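Local coordinates for protein - conserved hypothetical (Bacillus anthracis, PDB 4LES) that is of unknown function, a conserved hypothetical protein whose modelled part is built largely of antiparallel beta-sheets, at residues A[72-80]-A[197-206]. Residues are numbered along the deposited sequence; the frame is centred on the assembly and turned at random.
With EOH (ethanol), chain D.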
ATOM      1  N   TYR A  72       9.072  -7.494   1.737  1.00 40.34           N
ATOM      2  CA  TYR A  72       8.521  -8.083   2.975  1.00 39.45           C
ATOM      3  C   TYR A  72       7.138  -8.686   2.652  1.00 40.21           C
ATOM      4  O   TYR A  72       6.153  -7.946   2.435  1.00 44.37           O
ATOM      5  CB  TYR A  72       8.388  -7.024   4.043  1.00 39.78           C
ATOM      6  CG  TYR A  72       9.665  -6.348   4.381  1.00 38.32           C
ATOM      7  CD1 TYR A  72      10.101  -5.259   3.648  1.00 41.05           C
ATOM      8  CD2 TYR A  72      10.441  -6.783   5.426  1.00 44.16           C
ATOM      9  CE1 TYR A  72      11.286  -4.627   3.933  1.00 44.51           C
ATOM     10  CE2 TYR A  72      11.650  -6.160   5.730  1.00 47.82           C
ATOM     11  CZ  TYR A  72      12.069  -5.087   4.974  1.00 49.75           C
ATOM     12  OH  TYR A  72      13.268  -4.443   5.260  1.00 54.77           O
ATOM     13  N   ALA A  73       7.078 -10.004   2.535  1.00 39.00           N
ATOM     14  CA  ALA A  73       5.826 -10.702   2.222  1.00 44.34           C
ATOM     15  C   ALA A  73       4.896 -10.682   3.415  1.00 42.23           C
ATOM     16  O   ALA A  73       5.338 -10.816   4.538  1.00 48.88           O
ATOM     17  CB  ALA A  73       6.089 -12.143   1.795  1.00 48.26           C
ATOM     18  N   VAL A  74       3.616 -10.433   3.177  1.00 44.06           N
ATOM     19  CA  VAL A  74       2.611 -10.462   4.262  1.00 41.05           C
ATOM     20  C   VAL A  74       1.669 -11.552   3.842  1.00 41.82           C
ATOM     21  O   VAL A  74       1.524 -12.537   4.543  1.00 42.51           O
ATOM     22  CB  VAL A  74       1.873  -9.117   4.452  1.00 42.32           C
ATOM     23  CG1 VAL A  74       0.770  -9.221   5.503  1.00 43.40           C
ATOM     24  CG2 VAL A  74       2.854  -8.041   4.854  1.00 44.96           C
ATOM     25  N   ASN A  75       1.031 -11.396   2.684  1.00 38.64           N
ATOM     26  CA  ASN A  75       0.117 -12.440   2.172  1.00 40.98           C
ATOM     27  C   ASN A  75      -0.925 -12.912   3.166  1.00 40.02           C
ATOM     28  O   ASN A  75      -1.128 -14.111   3.346  1.00 41.60           O
ATOM     29  CB  ASN A  75       0.934 -13.619   1.622  1.00 49.35           C
ATOM     30  CG  ASN A  75       1.803 -13.205   0.442  1.00 52.20           C
ATOM     31  OD1 ASN A  75       2.991 -13.504   0.381  1.00 61.86           O
ATOM     32  ND2 ASN A  75       1.214 -12.452  -0.466  1.00 50.50           N
ATOM     33  N   LYS A  76      -1.604 -11.948   3.789  1.00 38.25           N
ATOM     34  CA  LYS A  76      -2.677 -12.219   4.742  1.00 39.95           C
ATOM     35  C   LYS A  76      -3.938 -11.461   4.399  1.00 39.42           C
ATOM     36  O   LYS A  76      -3.864 -10.339   3.903  1.00 37.13           O
ATOM     37  CB  LYS A  76      -2.261 -11.837   6.161  1.00 41.78           C
ATOM     38  CG  LYS A  76      -1.074 -12.640   6.628  1.00 48.74           C
ATOM     39  CD  LYS A  76      -0.719 -12.441   8.090  1.00 51.86           C
ATOM     40  CE  LYS A  76       0.625 -13.130   8.348  1.00 58.80           C
ATOM     41  NZ  LYS A  76       0.980 -13.033   9.779  1.00 67.18           N
ATOM     42  N   ASP A  77      -5.079 -12.081   4.679  0.70 41.98           N
ATOM     43  CA  ASP A  77      -6.388 -11.510   4.420  0.70 45.13           C
ATOM     44  C   ASP A  77      -6.994 -11.155   5.798  0.70 43.26           C
ATOM     45  O   ASP A  77      -6.886 -11.923   6.748  0.70 42.91           O
ATOM     46  CB  ASP A  77      -7.216 -12.537   3.623  0.70 50.70           C
ATOM     47  CG  ASP A  77      -8.501 -11.965   3.035  0.70 54.46           C
ATOM     48  OD1 ASP A  77      -8.841 -10.788   3.315  0.70 52.79           O
ATOM     49  OD2 ASP A  77      -9.173 -12.720   2.281  0.70 57.16           O
ATOM     50  N   PHE A  78      -7.574  -9.961   5.901  1.00 39.73           N
ATOM     51  CA  PHE A  78      -8.118  -9.448   7.122  1.00 39.45           C
ATOM     52  C   PHE A  78      -9.568  -9.129   6.898  1.00 40.55           C
ATOM     53  O   PHE A  78      -9.932  -8.364   6.000  1.00 38.56           O
ATOM     54  CB  PHE A  78      -7.386  -8.191   7.531  1.00 38.45           C
ATOM     55  CG  PHE A  78      -5.915  -8.375   7.688  1.00 37.94           C
ATOM     56  CD1 PHE A  78      -5.065  -8.216   6.610  1.00 39.59           C
ATOM     57  CD2 PHE A  78      -5.378  -8.692   8.903  1.00 41.73           C
ATOM     58  CE1 PHE A  78      -3.700  -8.373   6.743  1.00 40.08           C
ATOM     59  CE2 PHE A  78      -4.007  -8.849   9.053  1.00 42.01           C
ATOM     60  CZ  PHE A  78      -3.168  -8.689   7.960  1.00 41.44           C
ATOM     61  N   HIS A  79     -10.400  -9.706   7.746  1.00 41.94           N
ATOM     62  CA  HIS A  79     -11.815  -9.546   7.642  1.00 42.80           C
ATOM     63  C   HIS A  79     -12.380  -8.307   8.353  1.00 45.52           C
ATOM     64  O   HIS A  79     -12.055  -8.037   9.508  1.00 43.62           O
ATOM     65  CB  HIS A  79     -12.483 -10.775   8.212  1.00 46.12           C
ATOM     66  CG  HIS A  79     -13.957 -10.713   8.157  1.00 49.39           C
ATOM     67  ND1 HIS A  79     -14.665 -10.988   7.007  1.00 51.74           N
ATOM     68  CD2 HIS A  79     -14.869 -10.390   9.105  1.00 50.44           C
ATOM     69  CE1 HIS A  79     -15.956 -10.837   7.255  1.00 52.14           C
ATOM     70  NE2 HIS A  79     -16.101 -10.483   8.518  1.00 51.46           N
ATOM     71  N   THR A  80     -13.214  -7.554   7.631  1.00 45.52           N
ATOM     72  CA  THR A  80     -13.923  -6.402   8.187  1.00 47.44           C
ATOM     73  C   THR A  80     -15.363  -6.666   7.801  1.00 49.41           C
ATOM     74  O   THR A  80     -15.635  -7.535   6.959  1.00 48.67           O
ATOM     75  CB  THR A  80     -13.421  -5.033   7.648  1.00 50.51           C
ATOM     76  OG1 THR A  80     -13.804  -4.850   6.270  1.00 51.31           O
ATOM     77  CG2 THR A  80     -11.931  -4.921   7.800  1.00 45.55           C
ATOM     78  N   VAL A 197      -4.576  -2.444   9.691  1.00 41.77           N
ATOM     79  CA  VAL A 197      -5.749  -2.554   8.863  1.00 42.78           C
ATOM     80  C   VAL A 197      -7.032  -2.263   9.659  1.00 44.27           C
ATOM     81  O   VAL A 197      -7.331  -2.906  10.684  1.00 43.69           O
ATOM     82  CB  VAL A 197      -5.821  -3.936   8.189  1.00 42.49           C
ATOM     83  CG1 VAL A 197      -7.112  -4.089   7.401  1.00 42.48           C
ATOM     84  CG2 VAL A 197      -4.619  -4.133   7.255  1.00 42.63           C
ATOM     85  N   ASN A 198      -7.742  -1.253   9.175  1.00 43.39           N
ATOM     86  CA  ASN A 198      -9.018  -0.818   9.718  1.00 46.31           C
ATOM     87  C   ASN A 198      -8.911  -0.446  11.178  1.00 49.92           C
ATOM     88  O   ASN A 198      -9.874  -0.587  11.899  1.00 53.35           O
ATOM     89  CB  ASN A 198     -10.028  -1.953   9.576  1.00 44.66           C
ATOM     90  CG  ASN A 198     -11.448  -1.462   9.702  1.00 48.28           C
ATOM     91  OD1 ASN A 198     -11.783  -0.386   9.216  1.00 49.06           O
ATOM     92  ND2 ASN A 198     -12.283  -2.235  10.358  1.00 49.10           N
ATOM     93  N   ASN A 199      -7.729   0.000  11.596  1.00 53.49           N
ATOM     94  CA  ASN A 199      -7.408   0.268  13.000  1.00 59.85           C
ATOM     95  C   ASN A 199      -7.820  -0.904  13.877  1.00 57.04           C
ATOM     96  O   ASN A 199      -8.170  -0.726  15.019  1.00 61.09           O
ATOM     97  CB  ASN A 199      -8.072   1.569  13.451  1.00 69.41           C
ATOM     98  CG  ASN A 199      -7.413   2.779  12.833  1.00 79.63           C
ATOM     99  OD1 ASN A 199      -6.217   3.019  13.040  1.00 88.91           O
ATOM    100  ND2 ASN A 199      -8.177   3.551  12.070  1.00 87.26           N
ATOM    101  N   GLU A 200      -7.762  -2.098  13.316  1.00 53.19           N
ATOM    102  CA  GLU A 200      -8.259  -3.309  13.956  1.00 54.62           C
ATOM    103  C   GLU A 200      -7.226  -4.435  13.993  1.00 55.71           C
ATOM    104  O   GLU A 200      -7.255  -5.262  14.895  1.00 58.05           O
ATOM    105  CB  GLU A 200      -9.472  -3.760  13.144  1.00 56.17           C
ATOM    106  CG  GLU A 200     -10.299  -4.869  13.737  1.00 58.70           C
ATOM    107  CD  GLU A 200     -11.520  -5.183  12.893  1.00 59.54           C
ATOM    108  OE1 GLU A 200     -12.333  -5.997  13.341  1.00 67.55           O
ATOM    109  OE2 GLU A 200     -11.687  -4.632  11.792  1.00 55.20           O
ATOM    110  N   TYR A 201      -6.338  -4.490  12.995  1.00 49.77           N
ATOM    111  CA  TYR A 201      -5.306  -5.496  12.941  1.00 48.95           C
ATOM    112  C   TYR A 201      -3.980  -4.782  12.815  1.00 50.72           C
ATOM    113  O   TYR A 201      -3.880  -3.756  12.126  1.00 52.34           O
ATOM    114  CB  TYR A 201      -5.463  -6.375  11.701  1.00 46.75           C
ATOM    115  CG  TYR A 201      -6.775  -7.092  11.593  1.00 45.84           C
ATOM    116  CD1 TYR A 201      -7.845  -6.517  10.923  1.00 43.28           C
ATOM    117  CD2 TYR A 201      -6.936  -8.367  12.131  1.00 46.02           C
ATOM    118  CE1 TYR A 201      -9.054  -7.177  10.811  1.00 44.11           C
ATOM    119  CE2 TYR A 201      -8.135  -9.044  12.005  1.00 47.87           C
ATOM    120  CZ  TYR A 201      -9.197  -8.438  11.341  1.00 44.96           C
ATOM    121  OH  TYR A 201     -10.410  -9.092  11.236  1.00 44.56           O
ATOM    122  N   LYS A 202      -2.957  -5.335  13.459  1.00 49.06           N
ATOM    123  CA  LYS A 202      -1.613  -4.778  13.418  1.00 49.17           C
ATOM    124  C   LYS A 202      -0.701  -5.925  13.047  1.00 46.17           C
ATOM    125  O   LYS A 202      -0.564  -6.882  13.776  1.00 47.61           O
ATOM    126  CB  LYS A 202      -1.241  -4.171  14.762  1.00 56.39           C
ATOM    127  CG  LYS A 202       0.065  -3.396  14.771  1.00 60.55           C
ATOM    128  CD  LYS A 202       0.216  -2.664  16.101  1.00 68.82           C
ATOM    129  CE  LYS A 202       1.320  -1.626  16.024  1.00 73.44           C
ATOM    130  NZ  LYS A 202       1.465  -0.815  17.266  1.00 77.97           N
ATOM    131  N   GLU A 203      -0.117  -5.848  11.871  1.00 45.90           N
ATOM    132  CA  GLU A 203       0.766  -6.907  11.379  1.00 47.71           C
ATOM    133  C   GLU A 203       2.181  -6.351  11.325  1.00 44.56           C
ATOM    134  O   GLU A 203       2.422  -5.371  10.615  1.00 41.93           O
ATOM    135  CB  GLU A 203       0.255  -7.264   9.982  1.00 50.14           C
ATOM    136  CG  GLU A 203       1.080  -8.206   9.184  1.00 54.39           C
ATOM    137  CD  GLU A 203       1.092  -9.576   9.787  1.00 61.65           C
ATOM    138  OE1 GLU A 203       0.168  -9.886  10.601  1.00 66.22           O
ATOM    139  OE2 GLU A 203       2.023 -10.327   9.416  1.00 67.56           O
ATOM    140  N   GLN A 204       3.121  -6.958  12.049  1.00 44.97           N
ATOM    141  CA  GLN A 204       4.504  -6.486  12.043  1.00 46.61           C
ATOM    142  C   GLN A 204       5.186  -6.958  10.779  1.00 47.09           C
ATOM    143  O   GLN A 204       5.200  -8.140  10.491  1.00 48.31           O
ATOM    144  CB  GLN A 204       5.281  -6.993  13.257  1.00 49.10           C
ATOM    145  CG  GLN A 204       6.696  -6.428  13.332  1.00 50.91           C
ATOM    146  CD  GLN A 204       7.429  -6.838  14.584  1.00 57.35           C
ATOM    147  OE1 GLN A 204       6.931  -7.618  15.376  1.00 60.59           O
ATOM    148  NE2 GLN A 204       8.622  -6.297  14.774  1.00 61.43           N
ATOM    149  N   ILE A 205       5.750  -6.057  10.008  1.00 47.18           N
ATOM    150  CA  ILE A 205       6.427  -6.516   8.817  1.00 48.36           C
ATOM    151  C   ILE A 205       7.936  -6.646   9.060  1.00 49.54           C
ATOM    152  O   ILE A 205       8.612  -7.423   8.391  1.00 47.88           O
ATOM    153  CB  ILE A 205       6.165  -5.600   7.615  1.00 54.77           C
ATOM    154  CG1 ILE A 205       6.986  -4.330   7.722  1.00 60.92           C
ATOM    155  CG2 ILE A 205       4.678  -5.286   7.468  1.00 53.92           C
ATOM    156  CD1 ILE A 205       6.663  -3.353   6.623  1.00 70.91           C
ATOM    157  N   LYS A 206       8.449  -5.937  10.056  1.00 51.65           N
ATOM    158  CA  LYS A 206       9.885  -5.880  10.266  1.00 55.72           C
ATOM    159  C   LYS A 206      10.189  -5.612  11.720  1.00 59.42           C
ATOM    160  O   LYS A 206       9.380  -4.989  12.421  1.00 57.65           O
ATOM    161  CB  LYS A 206      10.356  -4.679   9.489  1.00 62.44           C
ATOM    162  CG  LYS A 206      11.743  -4.756   8.989  1.00 70.39           C
ATOM    163  CD  LYS A 206      11.953  -3.591   8.039  1.00 68.37           C
ATOM    164  CE  LYS A 206      12.243  -2.336   8.787  1.00 70.60           C
ATOM    165  NZ  LYS A 206      13.639  -2.393   9.313  1.00 65.61           N
ATOM    166  OXT LYS A 206      11.248  -5.953  12.215  1.00 57.86           O
TER
HETATM  167  C1  EOH D 303     -11.969 -14.017   0.418  1.00 82.25           C
HETATM  168  C2  EOH D 303     -13.477 -14.104   0.286  1.00 82.18           C
HETATM  169  O   EOH D 303     -11.575 -12.700   0.825  1.00 76.90           O
HETATM  170  O   HOH W   1     -13.949  -7.070  11.592  1.00 59.07           O
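F78 and Y201 meet between the two sheets of a beta-sandwich-like packing, in which edge strand 69-79 of the four-stranded antiparallel sheet faces edge strand 201-204 of the three-stranded one; the two run roughly antiparallel, joined through side chains rather than backbone pairing. Aromatic and apolar contacts involve F78, V74 and V197, which are buried, and the partly exposed Y72, Y201 and I205. The F78 and Y201 side chains slide past each other in opposite directions, their ring planes inclined at 57°. F78 CB sits over the Y201 ring face in a CH-pi contact, 4.0 Å from the centroid, while F78 CD2 comes within 3.4 Å of Y201 CG over that face. V197 covers one face of the F78 ring with CG2, set toward the rim, and puts CG1 4.1 Å from F78 CB. Further along, V74 CG2 meets I205 CG2 at 4.2 Å, and V74 CG1 touches the E203 CG methylene. At the C-terminus the K206 chain crosses the Y72 ring obliquely, CD 3.2 Å from Y72 OH; its ammonium group turns away to G191 O and the ring of F188. Charged groups meet at the exposed margin: the extended K76 chain brings NZ 2.9 Å from E203 OE2 in a salt bridge on the syn side of the carboxylate. A bend in E203 (chi2 67°) turns this carboxylate toward K76. Polar bonds fix the other end, where a classic bulge places E200 and Y201 both opposite V197. N198 ND2 donates to E200 OE2 at 2.9 Å, and a water donates to both E200 OE1 and H79 O. The same carbonyl oxygen receives Y201 OH at 2.6 Å, in its plane and on a lone pair, with a C=O...donor angle of 134°.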